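Long-range contacts in cytochrome P450 (Rhodococcus erythropolis, PDB 3WEC), which hydroxylates the quinoline nitrogen of aurachin precursors at a heme iron, a step that confers antibiotic activity on aurachin alkaloids: residues A[23-27]-A[398-402]; A[49-53]-A[330-335]; A[52-56]-A[350-356]; A[300-306]-A[323-329]. All coordinates share one frame; numbering follows the deposited sequence.

Contact 1: A[23-27]-A[398-402]. With AUI (3-[(2E,6E,9R)-9-hydroxy-3,7,11-trimethyldodeca-2,6,10-trien-1-yl]-2-methylquinolin-4(1H)-one), chain C.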
# COMPACT_ATOMS: atom_id res chain seq x y z
N LYS A 23 -6.15 -15.95 -5.75
CA LYS A 23 -5.29 -15.40 -4.68
C LYS A 23 -3.83 -15.83 -4.81
O LYS A 23 -2.95 -14.97 -4.97
CB LYS A 23 -5.81 -15.82 -3.28
CG LYS A 23 -6.13 -14.68 -2.30
CD LYS A 23 -5.25 -13.45 -2.52
CE LYS A 23 -5.87 -12.19 -1.93
NZ LYS A 23 -5.46 -10.99 -2.74
N ALA A 24 -3.59 -17.15 -4.76
CA ALA A 24 -2.24 -17.77 -4.77
C ALA A 24 -1.39 -17.52 -6.02
O ALA A 24 -0.16 -17.53 -5.96
CB ALA A 24 -2.34 -19.28 -4.53
N ASP A 25 -2.04 -17.36 -7.16
CA ASP A 25 -1.37 -17.00 -8.41
C ASP A 25 -2.39 -16.37 -9.33
O ASP A 25 -3.27 -17.05 -9.84
CB ASP A 25 -0.66 -18.18 -9.09
CG ASP A 25 0.22 -17.73 -10.26
OD1 ASP A 25 0.69 -18.60 -11.02
OD2 ASP A 25 0.45 -16.50 -10.41
N PRO A 26 -2.29 -15.04 -9.52
CA PRO A 26 -3.26 -14.36 -10.35
C PRO A 26 -2.73 -14.02 -11.74
O PRO A 26 -3.52 -13.70 -12.63
CB PRO A 26 -3.57 -13.07 -9.55
CG PRO A 26 -2.62 -13.03 -8.41
CD PRO A 26 -1.60 -14.11 -8.61
N TYR A 27 -1.42 -14.12 -11.92
CA TYR A 27 -0.76 -13.69 -13.17
C TYR A 27 -1.18 -14.43 -14.45
O TYR A 27 -1.44 -13.78 -15.46
CB TYR A 27 0.76 -13.65 -13.00
CG TYR A 27 1.10 -12.82 -11.79
CD1 TYR A 27 1.06 -11.43 -11.85
CD2 TYR A 27 1.39 -13.44 -10.57
CE1 TYR A 27 1.34 -10.66 -10.74
CE2 TYR A 27 1.66 -12.67 -9.44
CZ TYR A 27 1.64 -11.29 -9.53
OH TYR A 27 1.92 -10.54 -8.40
N GLY A 398 -8.01 -6.03 -2.61
CA GLY A 398 -7.00 -5.37 -3.44
C GLY A 398 -5.53 -5.58 -3.07
O GLY A 398 -4.63 -5.24 -3.84
N LEU A 399 -5.26 -6.09 -1.88
CA LEU A 399 -3.85 -6.22 -1.41
C LEU A 399 -3.38 -7.66 -1.50
O LEU A 399 -4.18 -8.58 -1.45
CB LEU A 399 -3.72 -5.73 0.03
CG LEU A 399 -3.38 -4.27 0.40
CD1 LEU A 399 -3.56 -3.25 -0.69
CD2 LEU A 399 -4.08 -3.87 1.71
N ARG A 400 -2.08 -7.85 -1.69
CA ARG A 400 -1.53 -9.19 -1.78
C ARG A 400 -0.19 -9.31 -1.08
O ARG A 400 0.75 -8.52 -1.30
CB ARG A 400 -1.42 -9.64 -3.23
CG ARG A 400 -1.06 -11.12 -3.37
CD ARG A 400 -1.17 -11.58 -4.81
NE ARG A 400 -0.81 -12.97 -4.96
CZ ARG A 400 0.40 -13.40 -5.28
NH1 ARG A 400 0.64 -14.70 -5.42
NH2 ARG A 400 1.36 -12.53 -5.48
N GLY A 401 -0.15 -10.28 -0.17
CA GLY A 401 1.07 -10.59 0.56
C GLY A 401 0.77 -11.77 1.45
O GLY A 401 -0.38 -12.07 1.71
N PRO A 402 1.83 -12.44 1.94
CA PRO A 402 1.68 -13.65 2.76
C PRO A 402 1.16 -13.38 4.20
O PRO A 402 1.48 -12.35 4.82
CB PRO A 402 3.11 -14.20 2.79
CG PRO A 402 3.98 -12.97 2.62
CD PRO A 402 3.24 -12.20 1.58
O13 AUI C . -6.25 4.15 -2.74
C1 AUI C . -5.22 3.84 -2.10
C4 AUI C . -4.81 4.68 -0.97
C5 AUI C . -5.56 5.79 -0.59
C6 AUI C . -5.17 6.56 0.50
C7 AUI C . -4.02 6.17 1.20
C8 AUI C . -3.24 5.06 0.86
C9 AUI C . -3.59 4.26 -0.21
N10 AUI C . -2.87 3.15 -0.55
C3 AUI C . -3.17 2.34 -1.58
C11 AUI C . -2.32 1.12 -1.90
C2 AUI C . -4.37 2.64 -2.43
C12 AUI C . -4.74 1.74 -3.57
C14 AUI C . -5.18 0.38 -3.00
C15 AUI C . -6.08 -0.03 -2.08
C26 AUI C . -6.99 0.86 -1.24
C16 AUI C . -6.11 -1.52 -1.87
C17 AUI C . -7.42 -2.25 -2.20
C18 AUI C . -8.61 -1.34 -2.30
C19 AUI C . -9.81 -1.65 -2.84
C27 AUI C . -10.18 -3.01 -3.38
C20 AUI C . -10.87 -0.58 -2.82
C21 AUI C . -10.83 0.40 -4.00
O28 AUI C . -11.73 1.45 -3.66
C22 AUI C . -9.51 1.09 -4.28
C23 AUI C . -9.15 2.36 -3.95
C24 AUI C . -7.79 2.79 -4.38
C25 AUI C . -9.94 3.40 -3.17
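Arg400 extends from segment 398-402 into the turn made by residues 23-27, and all three of its guanidinium nitrogens have acceptors there or close by. A nearly straight bond runs from Arg400 NE to Lys23 O, 2.9 Å long with 167° at the hydrogen; the oxygen lies in the guanidinium plane. Beside it, Arg400 NH1 approaches Ala24 O at 3.0 Å, but an angle of only 127° makes that bond weak. NH2 finds its partner outside the two segments, in a salt bridge to Glu297 OE1. That same oxygen is hydrogen-bonded to Tyr27 OH, so Glu297 serves both groups, whose own separation, Arg400 NH2 to Tyr27 OH, is 3.6 Å. The anti setting of CG against the backbone N (chi1 -171°) and an extended chain carry the guanidinium this far. In the P450 fold this joins the loop before helix 27-36 to the loop between strands 384-387 and 407-410, which supplies Gly398 and Leu399 to the substrate pocket and whose place is consistent with substrate recognition site 6. Pro26 packs on one guanidinium face, its CD 3.7 Å above the plane of Arg400 and displaced toward the rim, and the Tyr27 ring stands perpendicular to that plane. Lys23, bent at chi2 and chi4, brings its end to the other segment, where NZ donates to Leu399 O at 3.0 Å. A weak capping bond links Tyr27 N to Asp25 OD2. The CB of Leu399 points away from residues 23-27, and its CD1 lies 3.3 Å from C16 of the bound aurachin intermediate, while the Asp187 carboxylate accepts from the backbone N of Gly398 and Leu399.

Contact 2: A[49-53]-A[330-335]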
# COMPACT_ATOMS: atom_id res chain seq x y z
N VAL A 49 -9.58 -3.11 -15.37
CA VAL A 49 -8.68 -2.64 -16.44
C VAL A 49 -7.30 -3.30 -16.31
O VAL A 49 -6.70 -3.25 -15.23
CB VAL A 49 -8.53 -1.10 -16.41
CG1 VAL A 49 -7.47 -0.64 -17.39
CG2 VAL A 49 -9.86 -0.42 -16.72
N ALA A 50 -6.81 -3.90 -17.41
CA ALA A 50 -5.67 -4.83 -17.33
C ALA A 50 -4.37 -4.42 -18.06
O ALA A 50 -3.27 -4.88 -17.70
CB ALA A 50 -6.11 -6.23 -17.77
N ASP A 51 -4.49 -3.56 -19.07
CA ASP A 51 -3.35 -3.19 -19.89
C ASP A 51 -2.60 -1.98 -19.37
O ASP A 51 -3.21 -0.98 -19.02
CB ASP A 51 -3.78 -2.95 -21.35
CG ASP A 51 -4.83 -1.85 -21.48
OD1 ASP A 51 -4.62 -0.91 -22.27
OD2 ASP A 51 -5.88 -1.94 -20.78
N TYR A 52 -1.27 -2.08 -19.37
CA TYR A 52 -0.42 -0.93 -19.04
C TYR A 52 -0.99 0.41 -19.52
O TYR A 52 -1.23 1.30 -18.70
CB TYR A 52 1.02 -1.07 -19.57
CG TYR A 52 1.93 0.10 -19.15
CD1 TYR A 52 2.31 0.26 -17.80
CD2 TYR A 52 2.41 1.04 -20.09
CE1 TYR A 52 3.12 1.32 -17.40
CE2 TYR A 52 3.22 2.11 -19.69
CZ TYR A 52 3.58 2.23 -18.34
OH TYR A 52 4.37 3.26 -17.92
N THR A 53 -1.20 0.57 -20.81
CA THR A 53 -1.47 1.92 -21.32
C THR A 53 -2.75 2.54 -20.74
O THR A 53 -2.70 3.67 -20.26
CB THR A 53 -1.42 2.03 -22.86
OG1 THR A 53 -0.28 1.31 -23.35
CG2 THR A 53 -1.30 3.50 -23.28
N SER A 330 -1.34 -6.37 -13.15
CA SER A 330 -1.44 -6.74 -14.56
C SER A 330 -0.63 -5.82 -15.50
O SER A 330 0.26 -6.29 -16.21
CB SER A 330 -2.90 -6.78 -14.97
OG SER A 330 -3.04 -7.37 -16.22
N GLY A 331 -0.92 -4.53 -15.48
CA GLY A 331 -0.19 -3.56 -16.28
C GLY A 331 1.30 -3.75 -16.15
O GLY A 331 1.99 -3.83 -17.13
N ASN A 332 1.80 -3.84 -14.92
CA ASN A 332 3.23 -4.02 -14.66
C ASN A 332 3.91 -5.13 -15.47
O ASN A 332 5.08 -4.98 -15.88
CB ASN A 332 3.47 -4.23 -13.17
CG ASN A 332 3.31 -2.93 -12.36
OD1 ASN A 332 3.19 -1.84 -12.93
ND2 ASN A 332 3.26 -3.06 -11.04
N ARG A 333 3.18 -6.25 -15.67
CA ARG A 333 3.74 -7.42 -16.33
C ARG A 333 4.04 -7.12 -17.81
O ARG A 333 4.83 -7.81 -18.45
CB ARG A 333 2.86 -8.68 -16.14
CG ARG A 333 2.84 -9.24 -14.72
CD ARG A 333 4.25 -9.37 -14.14
NE ARG A 333 4.29 -9.97 -12.80
CZ ARG A 333 4.35 -11.29 -12.60
NH1 ARG A 333 4.36 -12.13 -13.65
NH2 ARG A 333 4.40 -11.78 -11.37
N GLU A 334 3.46 -6.03 -18.32
CA GLU A 334 3.80 -5.54 -19.67
C GLU A 334 4.44 -4.12 -19.66
O GLU A 334 4.57 -3.50 -20.71
CB GLU A 334 2.60 -5.64 -20.64
CG GLU A 334 1.40 -4.75 -20.31
CD GLU A 334 0.30 -4.78 -21.36
OE1 GLU A 334 0.22 -5.77 -22.10
OE2 GLU A 334 -0.48 -3.80 -21.46
N ALA A 335 4.84 -3.61 -18.50
CA ALA A 335 5.45 -2.27 -18.41
C ALA A 335 6.89 -2.22 -18.96
O ALA A 335 7.37 -1.16 -19.38
CB ALA A 335 5.39 -1.73 -16.99
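One face of the Tyr52 ring is met by Ala335, whose CA sits 4.1 Å above the ring plane, displaced toward the rim. The methyl group touches the same side of the ring, Ala335 CB being 3.8 Å from both Tyr52 CD1 and CE1. The Gly331 carbonyl comes at the ring obliquely, and the Tyr52 hydroxyl is hydrogen-bonded to Arg356, outside both segments. The backbones are also close: the CA atoms of Tyr52 and Gly331 are 3.8 Å apart, a tight approach at a residue without a side chain. Asp51 is the N-cap of helix 52-60, which follows strand 47-49 as helix B does in P450s, while helix 328-333 holds the place of the short helix K′. Glu334 adds a second carboxylate to the start of helix 52-60. Its OE2 accepts from Tyr52 N at 2.8 Å, a weak bond since the angle at the hydrogen is 129°. Glu334 CG stands between the backbone N and carbonyl carbon (chi1 66°), and the chain beyond runs straight to the amide. The carboxylates remain apart, Asp51 OD1 to Glu334 OE2 measuring 5.1 Å; Asp51 OD1 is hydrogen-bonded to Ser54 OG. At the other end Ser330 OG donates to Ala50 O at 2.9 Å, tilted from the carbonyl plane, and is bonded as well to Arg34 NH1 of helix 27-36.

Contact 3: A[52-56]-A[350-356]. With HEM (protoporphyrin IX containing Fe), chain B.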
# COMPACT_ATOMS: atom_id res chain seq x y z
N TYR A 52 -1.27 -2.08 -19.37
CA TYR A 52 -0.42 -0.93 -19.04
C TYR A 52 -0.99 0.41 -19.52
O TYR A 52 -1.23 1.30 -18.70
CB TYR A 52 1.02 -1.07 -19.57
CG TYR A 52 1.93 0.10 -19.15
CD1 TYR A 52 2.31 0.26 -17.80
CD2 TYR A 52 2.41 1.04 -20.09
CE1 TYR A 52 3.12 1.32 -17.40
CE2 TYR A 52 3.22 2.11 -19.69
CZ TYR A 52 3.58 2.23 -18.34
OH TYR A 52 4.37 3.26 -17.92
N THR A 53 -1.20 0.57 -20.81
CA THR A 53 -1.47 1.92 -21.32
C THR A 53 -2.75 2.54 -20.74
O THR A 53 -2.70 3.67 -20.26
CB THR A 53 -1.42 2.03 -22.86
OG1 THR A 53 -0.28 1.31 -23.35
CG2 THR A 53 -1.30 3.50 -23.28
N SER A 54 -3.86 1.78 -20.73
CA SER A 54 -5.14 2.25 -20.15
C SER A 54 -5.04 2.46 -18.65
O SER A 54 -5.61 3.42 -18.11
CB SER A 54 -6.30 1.28 -20.46
OG SER A 54 -6.35 0.91 -21.85
N CYS A 55 -4.34 1.56 -17.96
CA CYS A 55 -4.08 1.71 -16.51
C CYS A 55 -3.46 3.08 -16.20
O CYS A 55 -3.97 3.80 -15.32
CB CYS A 55 -3.16 0.60 -16.00
SG CYS A 55 -3.95 -0.99 -15.62
N ASP A 56 -2.38 3.42 -16.91
CA ASP A 56 -1.68 4.70 -16.72
C ASP A 56 -2.66 5.80 -17.02
O ASP A 56 -2.87 6.70 -16.22
CB ASP A 56 -0.46 4.83 -17.65
CG ASP A 56 0.10 6.26 -17.70
OD1 ASP A 56 1.16 6.54 -17.11
OD2 ASP A 56 -0.54 7.13 -18.31
N SER A 350 9.92 0.66 -15.19
CA SER A 350 8.68 1.43 -15.30
C SER A 350 7.69 0.58 -14.55
O SER A 350 7.70 -0.67 -14.72
CB SER A 350 8.30 1.53 -16.80
OG SER A 350 7.02 2.09 -17.01
N SER A 351 6.88 1.21 -13.69
CA SER A 351 5.98 0.46 -12.79
C SER A 351 4.74 1.29 -12.43
O SER A 351 4.83 2.53 -12.33
CB SER A 351 6.74 0.03 -11.52
OG SER A 351 5.88 -0.33 -10.44
N LEU A 352 3.60 0.62 -12.29
CA LEU A 352 2.38 1.25 -11.78
C LEU A 352 2.15 1.06 -10.26
O LEU A 352 1.12 1.48 -9.75
CB LEU A 352 1.16 0.77 -12.56
CG LEU A 352 1.17 1.04 -14.06
CD1 LEU A 352 0.13 0.12 -14.69
CD2 LEU A 352 0.89 2.50 -14.37
N SER A 353 3.11 0.49 -9.54
CA SER A 353 2.84 0.09 -8.15
C SER A 353 2.52 1.23 -7.14
O SER A 353 1.94 0.97 -6.10
CB SER A 353 3.91 -0.87 -7.64
OG SER A 353 3.95 -1.97 -8.52
N TYR A 354 2.89 2.46 -7.50
CA TYR A 354 2.63 3.63 -6.68
C TYR A 354 1.52 4.54 -7.23
O TYR A 354 1.25 5.60 -6.66
CB TYR A 354 3.92 4.41 -6.51
CG TYR A 354 4.99 3.83 -5.60
CD1 TYR A 354 4.71 3.52 -4.24
CD2 TYR A 354 6.33 3.65 -6.06
CE1 TYR A 354 5.70 3.05 -3.38
CE2 TYR A 354 7.34 3.18 -5.19
CZ TYR A 354 6.99 2.86 -3.85
OH TYR A 354 7.92 2.42 -2.96
N GLY A 355 0.85 4.13 -8.31
CA GLY A 355 -0.21 4.92 -8.91
C GLY A 355 0.51 5.92 -9.80
O GLY A 355 1.74 5.86 -9.91
N ARG A 356 -0.23 6.82 -10.45
CA ARG A 356 0.36 7.86 -11.32
C ARG A 356 -0.53 9.10 -11.27
O ARG A 356 -1.76 9.00 -11.09
CB ARG A 356 0.48 7.37 -12.78
CG ARG A 356 1.91 7.08 -13.28
CD ARG A 356 2.19 5.61 -13.18
NE ARG A 356 3.49 5.13 -13.65
CZ ARG A 356 3.70 4.66 -14.88
NH1 ARG A 356 2.72 4.70 -15.76
NH2 ARG A 356 4.90 4.18 -15.23
CHA HEM B . -1.45 6.36 -2.11
CHB HEM B . 1.08 2.21 -3.14
CHC HEM B . 3.93 2.96 0.79
CHD HEM B . 1.20 7.06 1.92
C1A HEM B . -0.96 5.11 -2.65
C2A HEM B . -1.68 4.43 -3.78
C3A HEM B . -0.91 3.23 -4.06
C4A HEM B . 0.15 3.28 -3.06
CMA HEM B . -1.20 2.17 -5.14
CAA HEM B . -2.91 4.80 -4.61
CBA HEM B . -2.34 5.69 -5.73
CGA HEM B . -3.38 5.97 -6.83
O1A HEM B . -4.62 5.93 -6.59
O2A HEM B . -2.96 6.30 -7.97
C1B HEM B . 2.10 2.07 -2.10
C2B HEM B . 3.09 1.00 -2.24
C3B HEM B . 3.88 1.24 -1.06
C4B HEM B . 3.28 2.39 -0.39
CMB HEM B . 3.25 -0.09 -3.26
CAB HEM B . 5.05 0.40 -0.70
CBB HEM B . 5.20 0.00 0.54
C1C HEM B . 3.46 4.17 1.42
C2C HEM B . 3.97 4.63 2.72
C3C HEM B . 3.15 5.82 3.02
C4C HEM B . 2.20 6.00 1.94
CMC HEM B . 5.08 3.98 3.49
CAC HEM B . 3.18 6.71 4.23
CBC HEM B . 4.16 6.68 5.10
C1D HEM B . 0.15 7.20 0.91
C2D HEM B . -0.71 8.38 0.91
C3D HEM B . -1.54 8.19 -0.30
C4D HEM B . -0.98 6.95 -0.87
CMD HEM B . -0.78 9.47 1.96
CAD HEM B . -2.66 9.05 -0.81
CBD HEM B . -2.04 9.96 -1.90
CGD HEM B . -3.02 10.90 -2.50
O1D HEM B . -2.59 12.05 -2.82
O2D HEM B . -4.23 10.53 -2.65
NA HEM B . 0.28 4.47 -2.23
NB HEM B . 2.23 2.94 -1.05
NC HEM B . 2.43 5.02 0.91
ND HEM B . 0.03 6.38 -0.17
FE HEM B . 1.15 4.63 -0.46
O HOH W 1 -0.20 2.90 0.69
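Two nitrogens of Arg356 converge on a single phenolic oxygen: NH2 lies 2.9 Å and NH1 3.1 Å from Tyr52 OH. They grip it end-on, the oxygen only 4° out of the guanidinium plane, and ring and guanidinium stand 76° apart. Arg356 NH1 also forms a salt bridge to Asp56 OD1 at 2.8 Å, one turn further along helix 52-60; here the carboxylate is turned nearly perpendicular to the guanidinium. A chain bent at chi2 (98°) folds the arginine back to reach both partners. Ser350 OG is 3.0 Å from Tyr52 OH on the same polar patch. Apolar contacts adjoin it: Leu352 CD1 touches Cys55 CB at 3.6 Å and approaches Tyr52 CD1 obliquely to the ring, while Leu352 CG lies on one face of the Arg356 guanidinium, displaced toward its rim. The loop keeps its shape through an ST turn, Ser351 OG accepting from Ser353 N at 3.0 Å, and a type I turn from Leu352 to Gly355. Within that turn, Tyr354 CE1 approaches heme C3B at 3.5 Å, and the run from Tyr354 to the iron ligand Cys361 matches the cysteine-loop signature of P450s, with tyrosine in place of the usual phenylalanine.

Contact 4: A[300-306]-A[323-329]. With AUI (3-[(2E,6E,9R)-9-hydroxy-3,7,11-trimethyldodeca-2,6,10-trien-1-yl]-2-methylquinolin-4(1H)-one), chain C.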
# COMPACT_ATOMS: atom_id res chain seq x y z
N ALA A 300 -0.13 -3.83 -3.59
CA ALA A 300 -1.48 -3.54 -4.01
C ALA A 300 -1.68 -3.93 -5.48
O ALA A 300 -1.05 -3.34 -6.34
CB ALA A 300 -1.82 -2.07 -3.80
N HIS A 301 -2.54 -4.91 -5.74
CA HIS A 301 -2.88 -5.32 -7.12
C HIS A 301 -3.86 -4.41 -7.81
O HIS A 301 -3.95 -4.40 -9.04
CB HIS A 301 -3.33 -6.80 -7.18
CG HIS A 301 -2.17 -7.78 -7.19
ND1 HIS A 301 -2.18 -8.92 -7.92
CD2 HIS A 301 -0.93 -7.75 -6.54
CE1 HIS A 301 -1.02 -9.58 -7.74
NE2 HIS A 301 -0.26 -8.87 -6.88
N GLU A 302 -4.62 -3.66 -7.01
CA GLU A 302 -5.50 -2.60 -7.55
C GLU A 302 -5.50 -1.21 -6.89
O GLU A 302 -5.27 -1.06 -5.68
CB GLU A 302 -6.93 -3.08 -7.67
CG GLU A 302 -7.48 -3.83 -6.49
CD GLU A 302 -8.72 -4.61 -6.90
OE1 GLU A 302 -8.74 -5.12 -8.04
OE2 GLU A 302 -9.69 -4.68 -6.12
N ALA A 303 -5.71 -0.21 -7.75
CA ALA A 303 -6.04 1.16 -7.37
C ALA A 303 -7.50 1.40 -7.83
O ALA A 303 -7.95 0.75 -8.78
CB ALA A 303 -5.11 2.13 -8.07
N GLY A 304 -8.24 2.29 -7.18
CA GLY A 304 -9.64 2.52 -7.54
C GLY A 304 -9.93 3.92 -8.09
O GLY A 304 -9.32 4.88 -7.63
N ARG A 305 -10.83 4.02 -9.07
CA ARG A 305 -11.29 5.32 -9.55
C ARG A 305 -12.80 5.35 -9.73
O ARG A 305 -13.45 4.31 -9.83
CB ARG A 305 -10.64 5.73 -10.88
CG ARG A 305 -9.17 6.11 -10.82
CD ARG A 305 -8.89 7.26 -9.87
NE ARG A 305 -7.48 7.64 -9.92
CZ ARG A 305 -6.51 7.11 -9.18
NH1 ARG A 305 -6.76 6.12 -8.30
NH2 ARG A 305 -5.27 7.55 -9.32
N ILE A 306 -13.33 6.57 -9.74
CA ILE A 306 -14.71 6.86 -10.03
C ILE A 306 -14.64 7.82 -11.20
O ILE A 306 -13.91 8.81 -11.15
CB ILE A 306 -15.42 7.55 -8.85
CG1 ILE A 306 -15.19 6.80 -7.52
CG2 ILE A 306 -16.90 7.75 -9.16
CD1 ILE A 306 -15.81 5.41 -7.44
N ALA A 323 -17.51 2.78 -10.90
CA ALA A 323 -16.25 2.43 -10.25
C ALA A 323 -15.36 1.67 -11.24
O ALA A 323 -15.84 0.85 -12.03
CB ALA A 323 -16.50 1.58 -9.03
N VAL A 324 -14.07 1.98 -11.22
CA VAL A 324 -13.09 1.39 -12.11
C VAL A 324 -11.94 0.89 -11.25
O VAL A 324 -11.35 1.64 -10.45
CB VAL A 324 -12.55 2.41 -13.13
CG1 VAL A 324 -11.39 1.84 -13.93
CG2 VAL A 324 -13.67 2.87 -14.06
N MET A 325 -11.66 -0.40 -11.39
CA MET A 325 -10.63 -1.09 -10.68
C MET A 325 -9.42 -1.14 -11.59
O MET A 325 -9.46 -1.79 -12.64
CB MET A 325 -11.13 -2.51 -10.44
CG MET A 325 -10.94 -3.01 -9.04
SD MET A 325 -11.97 -2.05 -7.93
CE MET A 325 -13.25 -3.29 -7.69
N VAL A 326 -8.34 -0.48 -11.22
CA VAL A 326 -7.17 -0.46 -12.10
C VAL A 326 -6.17 -1.53 -11.67
O VAL A 326 -5.62 -1.44 -10.57
CB VAL A 326 -6.50 0.94 -12.10
CG1 VAL A 326 -5.19 0.89 -12.87
CG2 VAL A 326 -7.44 1.96 -12.72
N LEU A 327 -5.93 -2.53 -12.51
CA LEU A 327 -5.03 -3.65 -12.14
C LEU A 327 -3.57 -3.33 -12.32
O LEU A 327 -2.96 -3.69 -13.34
CB LEU A 327 -5.35 -4.91 -12.94
CG LEU A 327 -6.26 -6.03 -12.40
CD1 LEU A 327 -7.29 -5.58 -11.37
CD2 LEU A 327 -6.91 -6.68 -13.60
N LEU A 328 -3.01 -2.63 -11.35
CA LEU A 328 -1.60 -2.29 -11.29
C LEU A 328 -0.70 -3.49 -11.55
O LEU A 328 0.28 -3.39 -12.30
CB LEU A 328 -1.29 -1.69 -9.92
CG LEU A 328 -2.16 -0.59 -9.32
CD1 LEU A 328 -1.59 -0.24 -7.97
CD2 LEU A 328 -2.17 0.67 -10.19
N ALA A 329 -1.05 -4.64 -10.94
CA ALA A 329 -0.26 -5.86 -11.01
C ALA A 329 -0.20 -6.41 -12.45
O ALA A 329 0.86 -6.85 -12.91
CB ALA A 329 -0.82 -6.90 -10.04
O13 AUI C . -6.25 4.15 -2.74
C1 AUI C . -5.22 3.84 -2.10
C4 AUI C . -4.81 4.68 -0.97
C5 AUI C . -5.56 5.79 -0.59
C6 AUI C . -5.17 6.56 0.50
C7 AUI C . -4.02 6.17 1.20
C8 AUI C . -3.24 5.06 0.86
C9 AUI C . -3.59 4.26 -0.21
N10 AUI C . -2.87 3.15 -0.55
C3 AUI C . -3.17 2.34 -1.58
C11 AUI C . -2.32 1.12 -1.90
C2 AUI C . -4.37 2.64 -2.43
C12 AUI C . -4.74 1.74 -3.57
C14 AUI C . -5.18 0.38 -3.00
C15 AUI C . -6.08 -0.03 -2.08
C26 AUI C . -6.99 0.86 -1.24
C16 AUI C . -6.11 -1.52 -1.87
C17 AUI C . -7.42 -2.25 -2.20
C18 AUI C . -8.61 -1.34 -2.30
C19 AUI C . -9.81 -1.65 -2.84
C27 AUI C . -10.18 -3.01 -3.38
C20 AUI C . -10.87 -0.58 -2.82
C21 AUI C . -10.83 0.40 -4.00
O28 AUI C . -11.73 1.45 -3.66
C22 AUI C . -9.51 1.09 -4.28
C23 AUI C . -9.15 2.36 -3.95
C24 AUI C . -7.79 2.79 -4.38
C25 AUI C . -9.94 3.40 -3.17
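Strands 303-306 and 323-326 pair antiparallel within the mixed sheet of the P450 fold, their short axes 4.6 Å apart and their directions 155° from each other. The hydrogen-bonded pairs are Ala303 with Val326 and Arg305 with Val324; in the latter, Arg305 N to Val324 O and Val324 N to Arg305 O are both 2.8 Å. Val326 O accepts from Ala303 N and again from Leu328 N, the second bond closing an inverse gamma turn centred on Leu327 that leads into helix 328-333. Beyond the Ala303-Val326 pair a weak bond, Ala329 N to His301 O at 3.5 Å, continues the backbone contact, and side chains add to it. Ala329 CB sits over the centre of the His301 ring, 3.3 Å from its centroid and 15° off the normal, a CH-pi contact, while His301 ND1 bonds Tyr30 OH. Glu302 lies along Leu327, and its carboxylate meets both Met325 and the ligand: OE1 is 3.2 Å from Met325 CG, and OE2 is 3.2 Å from C27 of the aurachin intermediate. Arg305, bent at chi2, turns NH1 to its neighbour's carbonyl, Gly304 O, at 2.9 Å from above the carbonyl plane, and also to a heme propionate. On the Ala303 and Val326 face, Leu59 of helix 52-60 packs; strand 64-65 adjoins strand 303-307, and strand 47-49 adjoins strand 323-326.

In the fold
Contact 4 is the innermost along the chain, nested in the loops closed by contacts 2 and 3, and contact 1 encloses all three, joining a segment near the start of the chain to one near its end. Contacts 2 and 3 start from helix 52-60 and have centres about 7 Å apart, sharing Tyr52; Asn332 of contact 2 also bonds Leu352 of contact 3. Contact 4 is about 11 Å from contact 2, centre to centre, and joins it through helix 328-333 and the pairing of Val49 with strand 323-326. Contacts 1 and 4 meet where His301 N probably donates to Gly398 O, and both touch the aurachin intermediate; contacts 3 and 4 both reach the heme. Strand 303-307 thus borders both substrate pocket and heme propionate.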